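DltD domain-containing protein (Beauveria bassiana, PDB 7D78) is the thioesterase DcsB of the alpha/beta-hydrolase fold, a polyketide cyclase that forms medium-ring lactones. Local coordinates at residues A[234-237]-A[238-241]; A[61-64]-A[65-68]. All coordinates share one frame; numbering follows the deposited sequence.

Interaction 1. Residues A[234-237]-A[238-241]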
# COMPACT_ATOMS: atom_id res chain seq x y z
N ILE A 234 10.40 3.11 -16.31
CA ILE A 234 9.98 2.78 -14.95
C ILE A 234 10.31 1.33 -14.67
O ILE A 234 10.42 0.50 -15.58
CB ILE A 234 8.47 3.03 -14.71
CG1 ILE A 234 7.63 2.21 -15.71
CG2 ILE A 234 8.15 4.52 -14.78
CD1 ILE A 234 6.14 2.14 -15.37
N ALA A 235 10.44 1.01 -13.39
CA ALA A 235 10.48 -0.39 -12.97
C ALA A 235 9.10 -1.02 -13.18
O ALA A 235 8.09 -0.45 -12.77
CB ALA A 235 10.89 -0.51 -11.51
N LEU A 236 9.07 -2.20 -13.80
CA LEU A 236 7.81 -2.93 -13.93
C LEU A 236 7.10 -3.11 -12.58
O LEU A 236 5.86 -3.09 -12.52
CB LEU A 236 8.06 -4.30 -14.58
CG LEU A 236 6.81 -5.11 -14.95
CD1 LEU A 236 6.24 -4.68 -16.34
CD2 LEU A 236 7.14 -6.60 -14.95
N GLN A 237 7.86 -3.26 -11.49
CA GLN A 237 7.24 -3.48 -10.19
C GLN A 237 6.36 -2.32 -9.75
O GLN A 237 5.57 -2.48 -8.81
CB GLN A 237 8.30 -3.76 -9.12
CG GLN A 237 8.95 -5.14 -9.24
CD GLN A 237 7.92 -6.28 -9.22
OE1 GLN A 237 6.94 -6.23 -8.48
NE2 GLN A 237 8.16 -7.31 -10.03
N THR A 238 6.50 -1.15 -10.39
CA THR A 238 5.55 -0.05 -10.24
C THR A 238 4.13 -0.58 -10.34
O THR A 238 3.26 -0.22 -9.54
CB THR A 238 5.77 1.01 -11.33
OG1 THR A 238 7.08 1.57 -11.20
CG2 THR A 238 4.70 2.12 -11.25
N TYR A 239 3.90 -1.48 -11.30
CA TYR A 239 2.55 -1.98 -11.53
C TYR A 239 2.05 -2.82 -10.35
O TYR A 239 0.84 -2.91 -10.13
CB TYR A 239 2.52 -2.79 -12.82
CG TYR A 239 2.88 -1.96 -14.04
CD1 TYR A 239 2.55 -0.60 -14.12
CD2 TYR A 239 3.54 -2.54 -15.12
CE1 TYR A 239 2.88 0.16 -15.25
CE2 TYR A 239 3.87 -1.80 -16.25
CZ TYR A 239 3.53 -0.46 -16.32
OH TYR A 239 3.87 0.24 -17.45
N GLN A 240 2.96 -3.45 -9.60
CA GLN A 240 2.56 -4.13 -8.38
C GLN A 240 2.06 -3.12 -7.34
O GLN A 240 1.02 -3.34 -6.69
CB GLN A 240 3.73 -4.94 -7.82
CG GLN A 240 3.43 -5.63 -6.48
CD GLN A 240 2.35 -6.69 -6.60
OE1 GLN A 240 1.17 -6.44 -6.33
NE2 GLN A 240 2.74 -7.87 -7.04
N LYS A 241 2.78 -2.01 -7.17
CA LYS A 241 2.32 -0.97 -6.25
C LYS A 241 0.98 -0.40 -6.68
O LYS A 241 0.11 -0.13 -5.84
CB LYS A 241 3.37 0.14 -6.16
CG LYS A 241 4.80 -0.34 -5.88
CD LYS A 241 4.83 -1.25 -4.65
CE LYS A 241 6.21 -1.86 -4.41
NZ LYS A 241 6.21 -2.73 -3.18
O HOH W 1 5.29 -8.37 -7.77
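A type I beta turn from Ala235 to Thr238 carries the chain from the short strand 234-235 into helix 238-244, and Ala235 O takes two bonds from Thr238. The hydroxyl OG1 of Thr238 lies in the carbonyl plane, 2.8 Å from Ala235 O, while Thr238 N comes from above that plane at 2.9 Å. Thr238 OG1 in turn accepts from Ile101 N. One residue on, Tyr239 N donates to Leu236 O at 2.8 Å, and Lys241 N reaches Gln237 O at 3.3 Å, a helical i to i+4 bond. With CG beside the backbone N (chi1 -62°), the Tyr239 ring is laid back across the turn: Leu236 CD1 meets its CD2 at 3.7 Å, and Ile234 CD1 packs 3.6 Å from its OH. An alanine in place of Tyr239 is likely to open a gap beside these two methyls and leave them poorly packed. Gln237 and Gln240 run alongside each other, a water bridging OE1 of the first to NE2 of the second, while Gln237 NE2 binds Asp178. Lys241 NZ forms a salt bridge with Glu108 of the second subunit. Helix 168-183 packs on Leu236 and Gln237, strand 190-191 on Leu236 and Tyr239.

Interaction 2. Residues A[61-64]-A[65-68]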
# COMPACT_ATOMS: atom_id res chain seq x y z
N ASN A 61 6.26 9.57 -12.97
CA ASN A 61 7.65 9.50 -13.46
C ASN A 61 8.17 10.84 -13.97
O ASN A 61 9.22 10.87 -14.62
CB ASN A 61 7.82 8.44 -14.56
CG ASN A 61 9.22 7.84 -14.57
OD1 ASN A 61 9.83 7.65 -13.51
ND2 ASN A 61 9.75 7.54 -15.76
N CYS A 62 7.47 11.94 -13.69
CA CYS A 62 7.91 13.25 -14.16
C CYS A 62 8.91 13.87 -13.20
O CYS A 62 8.92 13.57 -12.00
CB CYS A 62 6.71 14.19 -14.33
SG CYS A 62 5.55 13.55 -15.56
N VAL A 63 9.76 14.74 -13.75
CA VAL A 63 10.75 15.45 -12.95
C VAL A 63 10.25 16.88 -12.73
O VAL A 63 9.40 17.40 -13.45
CB VAL A 63 12.17 15.44 -13.59
CG1 VAL A 63 12.72 14.00 -13.62
CG2 VAL A 63 12.18 16.05 -15.00
N LYS A 64 10.80 17.51 -11.69
CA LYS A 64 10.32 18.81 -11.24
C LYS A 64 10.48 19.89 -12.31
O LYS A 64 9.76 20.90 -12.26
CB LYS A 64 11.06 19.22 -9.96
CG LYS A 64 12.61 19.24 -10.12
CD LYS A 64 13.32 19.19 -8.77
CE LYS A 64 14.84 19.33 -8.93
NZ LYS A 64 15.36 18.32 -9.90
N GLU A 65 11.39 19.71 -13.27
CA GLU A 65 11.65 20.71 -14.30
C GLU A 65 10.59 20.74 -15.39
O GLU A 65 10.57 21.69 -16.18
CB GLU A 65 13.02 20.45 -14.95
CG GLU A 65 14.20 20.70 -14.03
CD GLU A 65 14.50 19.52 -13.12
OE1 GLU A 65 13.86 18.45 -13.29
OE2 GLU A 65 15.38 19.67 -12.24
N MET A 66 9.72 19.74 -15.47
CA MET A 66 8.69 19.69 -16.50
C MET A 66 7.51 20.54 -16.06
O MET A 66 6.83 20.19 -15.08
CB MET A 66 8.27 18.25 -16.77
CG MET A 66 9.40 17.37 -17.24
SD MET A 66 9.01 15.60 -17.12
CE MET A 66 7.56 15.50 -18.10
N LEU A 67 7.26 21.66 -16.77
CA LEU A 67 6.06 22.49 -16.66
C LEU A 67 5.94 23.26 -15.35
O LEU A 67 5.62 24.45 -15.35
CB LEU A 67 4.79 21.65 -16.88
CG LEU A 67 4.77 20.78 -18.14
CD1 LEU A 67 4.05 19.45 -17.92
CD2 LEU A 67 4.19 21.51 -19.36
N LEU A 68 6.21 22.59 -14.22
CA LEU A 68 5.95 23.21 -12.93
C LEU A 68 6.77 24.46 -12.62
O LEU A 68 6.25 25.31 -11.87
CB LEU A 68 6.16 22.16 -11.82
CG LEU A 68 5.33 20.88 -12.03
CD1 LEU A 68 5.35 20.00 -10.78
CD2 LEU A 68 3.90 21.20 -12.44
O HOH W 2 6.82 18.04 -13.42
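The Glu65 carboxylate has the aliphatic stem of Lys64 over one face, with Lys64 CG 3.5 Å from Glu65 OE1, while Val63 meets it at its OE1 end, Val63 CG2 lying 3.4 Å from that oxygen. At the other oxygen, Lys64 NZ forms a salt bridge to Glu65 OE2 of 2.7 Å, arriving on the syn side and 24° out of the carboxylate plane. The two side chains run side by side; the bend of Glu65 at chi2 (82°) brings its carboxylate back against the lysine. All this belongs to the loop between strand 51-57 and helix 68-77 of the alpha/beta-hydrolase fold, the loop that in this fold commonly borders the oxyanion hole. Lys64 NZ also has salt bridges to Asp86 and Asp92, so three carboxylates gather round one ammonium group, which would probably favour its charged form.

The backbone from Val63 to Met66 makes a type I beta turn, closed by Met66 N to Val63 O at 3.1 Å. The Met66 side chain folds back along the turn, and its SD accepts a weak but nearly straight hydrogen bond from Val63 N, at 3.6 Å and 165°. Its methyl CE then goes on to Cys62, 3.8 Å from SG. The side chain of that cysteine lies about 4 Å from a bound glycerol, probably from the crystallisation liquor, and near the likely Ser134-His296-Asp267 triad; Met219 and Phe218 of helix 210-220 pack on Cys62 and Met66 respectively. A gamma turn at Leu67, Leu68 N to Met66 O, follows and leads to the helix. A single water spans the turn, donating to Val63 O and to Met66 O, each 2.7 Å away.

Overall arrangement
Both interactions are turns that deliver the chain into a helix, but they serve different parts of the fold. Interaction 2 follows a strand of the main sheet and lies nearer the centre of the chain, yet it is only partly buried, beside the likely active site. Interaction 1 sits further out, on the small two-stranded sheet, and is nonetheless almost wholly buried, with a charged end at the subunit interface. Its chemistry is helix-start backbone bonds and apolar packing round a tyrosine; interaction 2 relies on a lysine shared among carboxylates and on sulfur contacts. The two meet directly, Ile234 CG2 packing 3.5 Å from Asn61 CG.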